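Local coordinates for UPF0678 fatty acid-binding protein-like protein ERS007657_00996 (Mycobacterium tuberculosis, PDB 6R3W) that binds ferric heme b in a cleft of a ten-stranded antiparallel beta-barrel and probably isomerises peroxynitrite to nitrate, helping to detoxify reactive nitrogen and oxygen species, at residues Ser66-Leu71 and Val82-Ser87; Ile89-Val94 and Leu128-Arg133; Tyr141-Arg146 and Asp154-Val159. All blocks are in the same frame, centred on the assembly; numbering follows the deposited sequence.

Contact 1. Residues Ser66-Leu71 and Val82-Ser87; sequences SETGYL and VLAHPS. With HEM (protoporphyrin IX containing Fe), chain B.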
loop_
_atom_site.group_PDB
_atom_site.type_symbol
_atom_site.label_atom_id
_atom_site.label_comp_id
_atom_site.label_asym_id
_atom_site.label_seq_id
_atom_site.Cartn_x
_atom_site.Cartn_y
_atom_site.Cartn_z
ATOM N N SER A 66 10.095 -3.711 1.891
ATOM C CA SER A 66 8.925 -4.541 2.216
ATOM C C SER A 66 8.040 -3.725 3.154
ATOM O O SER A 66 8.502 -2.699 3.676
ATOM C CB SER A 66 9.332 -5.866 2.805
ATOM O OG SER A 66 10.037 -5.654 4.020
ATOM N N GLU A 67 6.806 -4.145 3.341
ATOM C CA GLU A 67 5.928 -3.586 4.372
ATOM C C GLU A 67 4.963 -4.669 4.787
ATOM O O GLU A 67 4.719 -5.606 4.017
ATOM C CB GLU A 67 5.244 -2.307 3.889
ATOM C CG GLU A 67 4.487 -2.473 2.580
ATOM C CD GLU A 67 3.946 -1.195 1.945
ATOM O OE1 GLU A 67 4.597 -0.119 2.105
ATOM O OE2 GLU A 67 2.929 -1.274 1.233
ATOM N N THR A 68 4.395 -4.517 5.958
ATOM C CA THR A 68 3.516 -5.536 6.532
ATOM C C THR A 68 2.528 -4.852 7.479
ATOM O O THR A 68 2.941 -3.939 8.222
ATOM C CB THR A 68 4.334 -6.649 7.195
ATOM O OG1 THR A 68 3.430 -7.682 7.595
ATOM C CG2 THR A 68 5.165 -6.151 8.351
ATOM N N GLY A 69 1.311 -5.359 7.533
ATOM C CA GLY A 69 0.316 -4.872 8.475
ATOM C C GLY A 69 -1.066 -5.252 8.062
ATOM O O GLY A 69 -1.283 -6.434 7.698
ATOM N N TYR A 70 -2.003 -4.332 8.218
ATOM C CA TYR A 70 -3.439 -4.641 8.222
ATOM C C TYR A 70 -4.200 -3.545 7.496
ATOM O O TYR A 70 -3.871 -2.362 7.630
ATOM C CB TYR A 70 -3.937 -4.806 9.657
ATOM C CG TYR A 70 -3.098 -5.760 10.457
ATOM C CD1 TYR A 70 -3.283 -7.130 10.355
ATOM C CD2 TYR A 70 -2.080 -5.310 11.274
ATOM C CE1 TYR A 70 -2.448 -8.025 11.004
ATOM C CE2 TYR A 70 -1.267 -6.185 11.967
ATOM C CZ TYR A 70 -1.444 -7.541 11.828
ATOM O OH TYR A 70 -0.629 -8.387 12.532
ATOM N N LEU A 71 -5.232 -3.943 6.771
ATOM C CA LEU A 71 -6.216 -3.018 6.190
ATOM C C LEU A 71 -7.535 -3.239 6.922
ATOM O O LEU A 71 -8.192 -4.249 6.689
ATOM C CB LEU A 71 -6.316 -3.265 4.687
ATOM C CG LEU A 71 -7.207 -2.289 3.913
ATOM C CD1 LEU A 71 -6.775 -0.847 4.087
ATOM C CD2 LEU A 71 -7.232 -2.645 2.446
ATOM N N VAL A 82 -2.588 0.104 8.292
ATOM C CA VAL A 82 -1.679 0.140 9.448
ATOM C C VAL A 82 -0.432 -0.660 9.097
ATOM O O VAL A 82 -0.566 -1.869 8.875
ATOM C CB VAL A 82 -2.388 -0.451 10.672
ATOM C CG1 VAL A 82 -1.525 -0.363 11.915
ATOM C CG2 VAL A 82 -3.742 0.195 10.925
ATOM N N LEU A 83 0.717 -0.005 8.978
ATOM C CA LEU A 83 1.916 -0.658 8.392
ATOM C C LEU A 83 3.169 -0.399 9.215
ATOM O O LEU A 83 3.376 0.701 9.743
ATOM C CB LEU A 83 2.171 -0.161 6.976
ATOM C CG LEU A 83 1.110 -0.488 5.932
ATOM C CD1 LEU A 83 1.480 0.175 4.618
ATOM C CD2 LEU A 83 0.929 -1.987 5.770
ATOM N N ALA A 84 4.030 -1.410 9.227
ATOM C CA ALA A 84 5.443 -1.339 9.627
ATOM C C ALA A 84 6.334 -1.427 8.395
ATOM O O ALA A 84 6.019 -2.200 7.451
ATOM C CB ALA A 84 5.751 -2.454 10.582
ATOM N N HIS A 85 7.430 -0.700 8.430
ATOM C CA HIS A 85 8.475 -0.668 7.385
ATOM C C HIS A 85 9.815 -1.016 7.995
ATOM O O HIS A 85 10.175 -0.530 9.087
ATOM C CB HIS A 85 8.564 0.724 6.750
ATOM C CG HIS A 85 7.300 1.179 6.110
ATOM N ND1 HIS A 85 7.057 0.979 4.774
ATOM C CD2 HIS A 85 6.246 1.852 6.605
ATOM C CE1 HIS A 85 5.857 1.447 4.488
ATOM N NE2 HIS A 85 5.341 1.975 5.590
ATOM N N PRO A 86 10.652 -1.775 7.267
ATOM C CA PRO A 86 11.933 -2.213 7.803
ATOM C C PRO A 86 12.973 -1.091 7.851
ATOM O O PRO A 86 14.030 -1.299 8.430
ATOM C CB PRO A 86 12.362 -3.316 6.816
ATOM C CG PRO A 86 11.710 -2.899 5.514
ATOM C CD PRO A 86 10.360 -2.357 5.941
ATOM N N SER A 87 12.617 0.063 7.277
ATOM C CA SER A 87 13.398 1.323 7.297
ATOM C C SER A 87 13.244 2.048 8.645
ATOM O O SER A 87 13.760 3.173 8.771
ATOM C CB SER A 87 12.948 2.193 6.169
ATOM O OG SER A 87 11.546 2.346 6.241
HETATM C CHA HEM B . 14.485 6.099 -1.259
HETATM C CHB HEM B . 12.698 2.097 -3.226
HETATM C CHC HEM B . 8.664 2.522 -0.527
HETATM C CHD HEM B . 10.705 6.277 1.792
HETATM C C1A HEM B . 14.334 4.967 -2.019
HETATM C C2A HEM B . 15.346 4.437 -2.890
HETATM C C3A HEM B . 14.837 3.309 -3.431
HETATM C C4A HEM B . 13.523 3.147 -2.918
HETATM C CMA HEM B . 15.539 2.367 -4.367
HETATM C CAA HEM B . 16.713 5.029 -3.134
HETATM C CBA HEM B . 17.801 4.169 -2.502
HETATM C CGA HEM B . 17.625 4.115 -1.022
HETATM O O1A HEM B . 17.472 3.008 -0.463
HETATM O O2A HEM B . 17.677 5.163 -0.348
HETATM C C1B HEM B . 11.410 1.901 -2.694
HETATM C C2B HEM B . 10.574 0.794 -3.038
HETATM C C3B HEM B . 9.404 0.925 -2.310
HETATM C C4B HEM B . 9.591 2.112 -1.464
HETATM C CMB HEM B . 10.913 -0.307 -4.015
HETATM C CAB HEM B . 8.170 0.107 -2.324
HETATM C CBB HEM B . 7.763 -0.516 -3.411
HETATM C C1C HEM B . 8.891 3.563 0.377
HETATM C C2C HEM B . 8.008 3.956 1.406
HETATM C C3C HEM B . 8.620 4.967 2.100
HETATM C C4C HEM B . 9.852 5.267 1.418
HETATM C CMC HEM B . 6.668 3.341 1.649
HETATM C CAC HEM B . 8.190 5.639 3.346
HETATM C CBC HEM B . 7.688 4.958 4.383
HETATM C C1D HEM B . 11.874 6.569 1.101
HETATM C C2D HEM B . 12.778 7.662 1.487
HETATM C C3D HEM B . 13.820 7.607 0.656
HETATM C C4D HEM B . 13.564 6.488 -0.276
HETATM C CMD HEM B . 12.600 8.600 2.649
HETATM C CAD HEM B . 15.155 8.241 0.930
HETATM C CBD HEM B . 15.282 9.512 0.223
HETATM C CGD HEM B . 16.622 10.164 0.572
HETATM O O1D HEM B . 17.623 9.625 1.152
HETATM O O2D HEM B . 16.697 11.275 0.279
HETATM N NA HEM B . 13.229 4.129 -2.044
HETATM N NB HEM B . 10.792 2.647 -1.758
HETATM N NC HEM B . 9.985 4.388 0.369
HETATM N ND HEM B . 12.391 5.873 0.037
HETATM FE FE HEM B . 11.594 4.342 -0.890
HETATM O O HOH W 1 12.519 3.045 0.550
#
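Glu67 and His85 lie side by side on the barrel-interior face of the hairpin formed by strands 63-73 and 78-85, their side chains pointing the same way. Glu67 CG sits between the backbone N and the carbonyl carbon (chi1 54°), and the extended chain beyond it carries the carboxylate down beside the His85 ring. The carboxylate is turned 75° against the imidazole, and Glu67 OE1 comes to the ring edge, near its plane, 3.1 Å from His85 CE1. The same His85 carbon lies 3.5 Å from the heme methyl CMC, while the vinyl carbon CBC stands over the centre of one ring face, 3.9 Å above the imidazole plane. Two residues before His85 on the same strand, Leu83 passes Glu67 obliquely: its CD1 is 3.9 Å from Glu67 CD, and its CD2 rests on the backbone carbonyl of Thr68 on the partner strand. At the hairpin's heme end the Pro86 ring fits beside Ser66, with Pro86 CG 3.6 Å from Ser66 OG. The backbone frame is regular antiparallel sheet. Thr68 pairs with Ala84 and Tyr70 with Val82, two hydrogen bonds each, and all four of these side chains emerge on the opposite, outer face. Between them, at a non-hydrogen-bonded pair with Leu83, Gly69 CA makes a CA-H...O contact of 3.2 Å with Val82 O. The polar ends on the inner face have further partners: Glu67 OE2 takes Tyr51 OH and a salt bridge from Arg130, while His85 ND1 pairs with His65 and NE2 is engaged toward strand 89-100. With both ring nitrogens held, the imidazole's rotation is fixed, and the heme vinyl and methyl lie on one side of it. Nearby Arg130 probably helps Glu67 to remain an anion among buried groups.

Contact 2. Residues Ile89-Val94 and Leu128-Arg133; sequences ITEIEV and LDRSYR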
loop_
_atom_site.group_PDB
_atom_site.type_symbol
_atom_site.label_atom_id
_atom_site.label_comp_id
_atom_site.label_asym_id
_atom_site.label_seq_id
_atom_site.Cartn_x
_atom_site.Cartn_y
_atom_site.Cartn_z
ATOM N N ILE A 89 10.122 2.891 10.150
ATOM C CA ILE A 89 9.002 3.832 9.993
ATOM C C ILE A 89 7.707 3.052 10.184
ATOM O O ILE A 89 7.572 1.929 9.638
ATOM C CB ILE A 89 9.080 4.527 8.620
ATOM C CG1 ILE A 89 10.384 5.328 8.509
ATOM C CG2 ILE A 89 7.865 5.400 8.421
ATOM C CD1 ILE A 89 10.606 5.981 7.189
ATOM N N THR A 90 6.756 3.634 10.904
ATOM C CA THR A 90 5.371 3.142 10.941
ATOM C C THR A 90 4.461 4.135 10.235
ATOM O O THR A 90 4.793 5.344 10.152
ATOM C CB THR A 90 4.891 2.918 12.374
ATOM O OG1 THR A 90 4.973 4.189 13.047
ATOM C CG2 THR A 90 5.688 1.849 13.090
ATOM N N GLU A 91 3.320 3.656 9.778
ATOM C CA GLU A 91 2.400 4.425 8.901
ATOM C C GLU A 91 0.970 4.020 9.284
ATOM O O GLU A 91 0.669 2.816 9.294
ATOM C CB GLU A 91 2.772 4.123 7.409
ATOM C CG GLU A 91 1.807 4.619 6.355
ATOM C CD GLU A 91 2.174 4.201 4.954
ATOM O OE1 GLU A 91 3.099 3.354 4.780
ATOM O OE2 GLU A 91 1.453 4.628 3.999
ATOM N N ILE A 92 0.084 4.994 9.488
ATOM C CA ILE A 92 -1.372 4.776 9.460
ATOM C C ILE A 92 -1.959 5.697 8.415
ATOM O O ILE A 92 -1.820 6.934 8.547
ATOM C CB ILE A 92 -2.028 4.977 10.819
ATOM C CG1 ILE A 92 -1.392 4.088 11.883
ATOM C CG2 ILE A 92 -3.524 4.731 10.682
ATOM C CD1 ILE A 92 -1.986 4.263 13.279
ATOM N N GLU A 93 -2.531 5.122 7.363
ATOM C CA GLU A 93 -3.242 5.929 6.367
ATOM C C GLU A 93 -4.727 5.705 6.544
ATOM O O GLU A 93 -5.151 4.567 6.831
ATOM C CB GLU A 93 -2.855 5.529 4.957
ATOM C CG GLU A 93 -1.402 5.745 4.637
ATOM C CD GLU A 93 -1.114 5.984 3.172
ATOM O OE1 GLU A 93 -2.064 6.403 2.435
ATOM O OE2 GLU A 93 0.093 5.934 2.820
ATOM N N VAL A 94 -5.504 6.758 6.438
ATOM C CA VAL A 94 -6.964 6.696 6.619
ATOM C C VAL A 94 -7.607 7.133 5.316
ATOM O O VAL A 94 -7.097 8.045 4.662
ATOM C CB VAL A 94 -7.387 7.548 7.817
ATOM C CG1 VAL A 94 -8.879 7.463 8.057
ATOM C CG2 VAL A 94 -6.623 7.164 9.071
ATOM N N LEU A 128 2.379 10.370 3.651
ATOM C CA LEU A 128 2.222 9.363 2.585
ATOM C C LEU A 128 0.770 9.328 2.145
ATOM O O LEU A 128 -0.120 9.305 3.019
ATOM C CB LEU A 128 2.657 7.993 3.106
ATOM C CG LEU A 128 4.132 7.881 3.459
ATOM C CD1 LEU A 128 4.393 6.687 4.366
ATOM C CD2 LEU A 128 4.997 7.824 2.218
ATOM N N ASP A 129 0.563 9.347 0.838
ATOM C CA ASP A 129 -0.761 9.190 0.219
ATOM C C ASP A 129 -0.713 7.976 -0.700
ATOM O O ASP A 129 0.280 7.811 -1.431
ATOM C CB ASP A 129 -1.148 10.397 -0.641
ATOM C CG ASP A 129 -1.467 11.703 0.076
ATOM O OD1 ASP A 129 -1.138 11.850 1.265
ATOM O OD2 ASP A 129 -1.989 12.607 -0.619
ATOM N N ARG A 130 -1.747 7.161 -0.665
ATOM C CA ARG A 130 -1.893 5.992 -1.560
ATOM C C ARG A 130 -3.222 6.065 -2.317
ATOM O O ARG A 130 -4.274 6.291 -1.694
ATOM C CB ARG A 130 -1.799 4.704 -0.749
ATOM C CG ARG A 130 -0.405 4.419 -0.201
ATOM C CD ARG A 130 -0.424 3.233 0.735
ATOM N NE ARG A 130 0.813 3.104 1.483
ATOM C CZ ARG A 130 1.666 2.096 1.393
ATOM N NH1 ARG A 130 1.470 1.095 0.541
ATOM N NH2 ARG A 130 2.744 2.101 2.139
ATOM N N SER A 131 -3.153 5.787 -3.611
ATOM C CA SER A 131 -4.314 5.595 -4.497
ATOM C C SER A 131 -4.234 4.190 -5.106
ATOM O O SER A 131 -3.287 3.927 -5.816
ATOM C CB SER A 131 -4.329 6.668 -5.553
ATOM O OG SER A 131 -5.453 6.534 -6.391
ATOM N N TYR A 132 -5.177 3.328 -4.766
ATOM C CA TYR A 132 -5.190 1.927 -5.241
ATOM C C TYR A 132 -6.431 1.736 -6.137
ATOM O O TYR A 132 -7.547 2.244 -5.799
ATOM C CB TYR A 132 -5.097 0.949 -4.053
ATOM C CG TYR A 132 -3.694 0.680 -3.524
ATOM C CD1 TYR A 132 -3.133 -0.593 -3.562
ATOM C CD2 TYR A 132 -2.941 1.685 -2.941
ATOM C CE1 TYR A 132 -1.837 -0.832 -3.119
ATOM C CE2 TYR A 132 -1.624 1.476 -2.547
ATOM C CZ TYR A 132 -1.076 0.209 -2.609
ATOM O OH TYR A 132 0.197 0.009 -2.159
ATOM N N ARG A 133 -6.251 0.969 -7.189
ATOM C CA ARG A 133 -7.343 0.556 -8.080
ATOM C C ARG A 133 -7.256 -0.949 -8.285
ATOM O O ARG A 133 -6.200 -1.428 -8.689
ATOM C CB ARG A 133 -7.240 1.313 -9.407
ATOM C CG ARG A 133 -8.316 0.946 -10.419
ATOM C CD ARG A 133 -7.959 1.550 -11.763
ATOM N NE ARG A 133 -8.885 1.167 -12.807
ATOM C CZ ARG A 133 -9.965 1.850 -13.121
ATOM N NH1 ARG A 133 -10.319 2.898 -12.392
ATOM N NH2 ARG A 133 -10.790 1.375 -14.031
#
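Inside the barrel, strands 89-100 and 125-135 are joined through a salt-bridge network in which Arg130 reaches across to Glu91 and Glu93. The two strands are not sheet neighbours here: the short segment axes stay 8.0 Å apart, with their directions 53° from parallel, so no backbone pairing joins them and the contact is made by side chains reaching across. Arg130 CG lies anti to the carbonyl carbon (chi1 -70°), and from CG to NE the chain runs extended toward the carboxylates. In a salt bridge, Arg130 NH2 donates to Glu91 OE1 at 2.9 Å, using the syn lone pair of that oxygen, although the oxygen is tilted 21° from the guanidinium plane. Glu91 and Arg130 approach obliquely. Glu93 instead meets Arg130 at about a right angle, with Glu93 CD 3.7 Å from Arg130 CD and Glu93 OE1 3.6 Å from Arg130 CB. Its further salt bridge to Arg130 NE is less certain, because the two glutamates' OE2 atoms are modelled too close together. Leu128 supplies the apolar part of the contact: it crosses Glu91 at about a right angle, bringing its CD1 methyl to 3.4 Å from Glu91 CD and 3.9 Å from Glu91 CG. All four of these residues are buried, and the arginine would be expected to offset the negative charge gathered around it. The network extends further, to strand 63-73 through Arg130 NH1 and to His85 through Glu91 OE1. Strand 103-118 lies between the two strands in sheet order, and Glu93 touches its Leu108 and Thr110. From the next strand, 138-147, Leu143 packs on both Leu128 and Arg130, and Met145 packs on Leu128, which also touches the heme.

Contact 3. Residues Tyr141-Arg146 and Asp154-Val159; sequences YSLQMR and DHLAAV. With HEM (protoporphyrin IX containing Fe), chain B.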
loop_
_atom_site.group_PDB
_atom_site.type_symbol
_atom_site.label_atom_id
_atom_site.label_comp_id
_atom_site.label_asym_id
_atom_site.label_seq_id
_atom_site.Cartn_x
_atom_site.Cartn_y
_atom_site.Cartn_z
ATOM N N TYR A 141 -1.430 1.045 -8.352
ATOM C CA TYR A 141 -1.398 2.083 -7.319
ATOM C C TYR A 141 -0.367 3.133 -7.676
ATOM O O TYR A 141 0.598 2.876 -8.420
ATOM C CB TYR A 141 -1.101 1.485 -5.947
ATOM C CG TYR A 141 0.289 0.939 -5.766
ATOM C CD1 TYR A 141 1.360 1.768 -5.469
ATOM C CD2 TYR A 141 0.536 -0.420 -5.906
ATOM C CE1 TYR A 141 2.643 1.269 -5.334
ATOM C CE2 TYR A 141 1.808 -0.944 -5.756
ATOM C CZ TYR A 141 2.871 -0.091 -5.469
ATOM O OH TYR A 141 4.135 -0.565 -5.316
ATOM N N SER A 142 -0.544 4.275 -7.044
ATOM C CA SER A 142 0.516 5.286 -6.899
ATOM C C SER A 142 0.641 5.681 -5.441
ATOM O O SER A 142 -0.378 5.678 -4.707
ATOM C CB SER A 142 0.293 6.483 -7.789
ATOM O OG SER A 142 -0.761 7.298 -7.310
ATOM N N LEU A 143 1.862 5.988 -5.042
ATOM C CA LEU A 143 2.176 6.459 -3.683
ATOM C C LEU A 143 2.896 7.781 -3.806
ATOM O O LEU A 143 3.891 7.867 -4.537
ATOM C CB LEU A 143 2.994 5.406 -2.925
ATOM C CG LEU A 143 3.407 5.796 -1.508
ATOM C CD1 LEU A 143 3.506 4.556 -0.632
ATOM C CD2 LEU A 143 4.719 6.561 -1.502
ATOM N N GLN A 144 2.377 8.768 -3.114
ATOM C CA GLN A 144 3.053 10.071 -2.984
ATOM C C GLN A 144 3.630 10.219 -1.575
ATOM O O GLN A 144 3.060 9.665 -0.608
ATOM C CB GLN A 144 2.107 11.210 -3.342
ATOM C CG GLN A 144 1.610 11.139 -4.769
ATOM C CD GLN A 144 1.135 12.482 -5.250
ATOM O OE1 GLN A 144 0.397 13.187 -4.552
ATOM N NE2 GLN A 144 1.504 12.823 -6.476
ATOM N N MET A 145 4.740 10.907 -1.484
ATOM C CA MET A 145 5.500 11.052 -0.235
ATOM C C MET A 145 5.916 12.510 -0.055
ATOM O O MET A 145 6.344 13.136 -1.016
ATOM C CB MET A 145 6.725 10.152 -0.277
ATOM C CG MET A 145 7.594 10.253 0.943
ATOM S SD MET A 145 8.808 8.920 1.043
ATOM C CE MET A 145 9.894 9.318 -0.333
ATOM N N ARG A 146 5.830 12.994 1.173
ATOM C CA ARG A 146 6.432 14.251 1.655
ATOM C C ARG A 146 7.530 13.859 2.634
ATOM O O ARG A 146 7.226 13.182 3.626
ATOM C CB ARG A 146 5.365 15.113 2.332
ATOM C CG ARG A 146 5.823 16.507 2.734
ATOM C CD ARG A 146 4.691 17.313 3.383
ATOM N NE ARG A 146 4.336 16.797 4.702
ATOM C CZ ARG A 146 3.104 16.832 5.246
ATOM N NH1 ARG A 146 2.048 17.190 4.538
ATOM N NH2 ARG A 146 2.933 16.457 6.505
ATOM N N ASP A 154 5.045 12.141 -6.228
ATOM C CA ASP A 154 5.201 10.699 -6.526
ATOM C C ASP A 154 6.513 10.167 -5.936
ATOM O O ASP A 154 7.589 10.759 -6.190
ATOM C CB ASP A 154 5.188 10.443 -8.021
ATOM C CG ASP A 154 3.804 10.488 -8.645
ATOM O OD1 ASP A 154 2.825 10.749 -7.902
ATOM O OD2 ASP A 154 3.714 10.311 -9.877
ATOM N N HIS A 155 6.451 8.999 -5.308
ATOM C CA HIS A 155 7.645 8.161 -5.040
ATOM C C HIS A 155 7.538 6.835 -5.777
ATOM O O HIS A 155 8.575 6.322 -6.169
ATOM C CB HIS A 155 7.873 7.936 -3.527
ATOM C CG HIS A 155 9.069 7.093 -3.162
ATOM N ND1 HIS A 155 10.303 7.275 -3.732
ATOM C CD2 HIS A 155 9.249 6.167 -2.171
ATOM C CE1 HIS A 155 11.176 6.438 -3.170
ATOM N NE2 HIS A 155 10.545 5.728 -2.234
ATOM N N LEU A 156 6.334 6.267 -5.891
ATOM C CA LEU A 156 6.155 4.912 -6.463
ATOM C C LEU A 156 4.927 4.891 -7.360
ATOM O O LEU A 156 3.910 5.507 -6.999
ATOM C CB LEU A 156 5.952 3.867 -5.364
ATOM C CG LEU A 156 6.964 3.840 -4.229
ATOM C CD1 LEU A 156 6.398 3.004 -3.087
ATOM C CD2 LEU A 156 8.315 3.294 -4.683
ATOM N N ALA A 157 4.918 3.933 -8.269
ATOM C CA ALA A 157 3.653 3.403 -8.824
ATOM C C ALA A 157 3.920 2.026 -9.415
ATOM O O ALA A 157 5.025 1.790 -9.920
ATOM C CB ALA A 157 3.086 4.352 -9.840
ATOM N N ALA A 158 2.931 1.147 -9.364
ATOM C CA ALA A 158 3.127 -0.235 -9.868
ATOM C C ALA A 158 1.829 -0.798 -10.393
ATOM O O ALA A 158 0.744 -0.276 -10.072
ATOM C CB ALA A 158 3.678 -1.123 -8.780
ATOM N N VAL A 159 1.960 -1.852 -11.168
ATOM C CA VAL A 159 0.829 -2.654 -11.661
ATOM C C VAL A 159 1.101 -4.112 -11.332
ATOM O O VAL A 159 2.151 -4.647 -11.738
ATOM C CB VAL A 159 0.596 -2.455 -13.169
ATOM C CG1 VAL A 159 -0.651 -3.218 -13.628
ATOM C CG2 VAL A 159 0.505 -0.990 -13.540
HETATM C CHA HEM B . 14.485 6.099 -1.259
HETATM C CHB HEM B . 12.698 2.097 -3.226
HETATM C CHC HEM B . 8.664 2.522 -0.527
HETATM C CHD HEM B . 10.705 6.277 1.792
HETATM C C1A HEM B . 14.334 4.967 -2.019
HETATM C C2A HEM B . 15.346 4.437 -2.890
HETATM C C3A HEM B . 14.837 3.309 -3.431
HETATM C C4A HEM B . 13.523 3.147 -2.918
HETATM C CMA HEM B . 15.539 2.367 -4.367
HETATM C CAA HEM B . 16.713 5.029 -3.134
HETATM C CBA HEM B . 17.801 4.169 -2.502
HETATM C CGA HEM B . 17.625 4.115 -1.022
HETATM O O1A HEM B . 17.472 3.008 -0.463
HETATM O O2A HEM B . 17.677 5.163 -0.348
HETATM C C1B HEM B . 11.410 1.901 -2.694
HETATM C C2B HEM B . 10.574 0.794 -3.038
HETATM C C3B HEM B . 9.404 0.925 -2.310
HETATM C C4B HEM B . 9.591 2.112 -1.464
HETATM C CMB HEM B . 10.913 -0.307 -4.015
HETATM C CAB HEM B . 8.170 0.107 -2.324
HETATM C CBB HEM B . 7.763 -0.516 -3.411
HETATM C C1C HEM B . 8.891 3.563 0.377
HETATM C C2C HEM B . 8.008 3.956 1.406
HETATM C C3C HEM B . 8.620 4.967 2.100
HETATM C C4C HEM B . 9.852 5.267 1.418
HETATM C CMC HEM B . 6.668 3.341 1.649
HETATM C CAC HEM B . 8.190 5.639 3.346
HETATM C CBC HEM B . 7.688 4.958 4.383
HETATM C C1D HEM B . 11.874 6.569 1.101
HETATM C C2D HEM B . 12.778 7.662 1.487
HETATM C C3D HEM B . 13.820 7.607 0.656
HETATM C C4D HEM B . 13.564 6.488 -0.276
HETATM C CMD HEM B . 12.600 8.600 2.649
HETATM C CAD HEM B . 15.155 8.241 0.930
HETATM C CBD HEM B . 15.282 9.512 0.223
HETATM C CGD HEM B . 16.622 10.164 0.572
HETATM O O1D HEM B . 17.623 9.625 1.152
HETATM O O2D HEM B . 16.697 11.275 0.279
HETATM N NA HEM B . 13.229 4.129 -2.044
HETATM N NB HEM B . 10.792 2.647 -1.758
HETATM N NC HEM B . 9.985 4.388 0.369
HETATM N ND HEM B . 12.391 5.873 0.037
HETATM FE FE HEM B . 11.594 4.342 -0.890
HETATM O O HOH W 1 12.519 3.045 0.550
#
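Leu143 and Leu156 pack side by side on the inner face of an antiparallel strand pair interrupted in register by a classic beta bulge, where His155 and Leu156 both face Leu143. Leu143 O accepts both of their backbone NH groups, at 2.9 Å from His155 N and 3.2 Å from Leu156 N. The extra residue puts two successive side chains, His155 and Leu156, on the heme side, consistent with both touching it. The imidazole is held like a blade in a slot: Leu156 CD2 lies 3.9 Å above one face and Met145 CE 3.6 Å above the other, both offset toward the rim. Bending at chi3 (68°) turns that methyl over the ring as a CH-pi contact, while Met145 SD rests 3.3 Å from heme CHD. Leu156 also pushes its methyls against the porphyrin, CD1 near CHC and CD2 near C3B. Further along, Ala158 N sits over the centre of the Tyr141 ring, and its small CB nestles against the ring's CE2 and CZ; the Tyr141 hydroxyl is hydrogen-bonded to Glu37 and Tyr35. His155 ND1, hydrogen-bonded to Lys26 O, helps hold the ring as its NE2 coordinates the iron at 2.2 Å.

How the contacts relate
All three contacts lie in one barrel sheet. Contacts 1 and 2, with centres about 10 Å apart, are joined where strand 78-85 of contact 1 lies beside strand 89-100 of contact 2, and His85 NE2 meets Glu91 OE1 at 2.8 Å. Contacts 2 and 3, with the same spacing, meet through neighbouring strands 125-135 and 138-147, where Asp129 O lies 2.9 Å from Gln144 N. Contacts 1 and 3 stay about 6 Å apart at their nearest atoms, but the heme bridges them: contact 3 supplies the axial histidine, contact 1 packs on a methyl and a vinyl group, and a water occupies the opposite axial site. The Leu128 side chain of contact 2 comes about 4 Å from the heme.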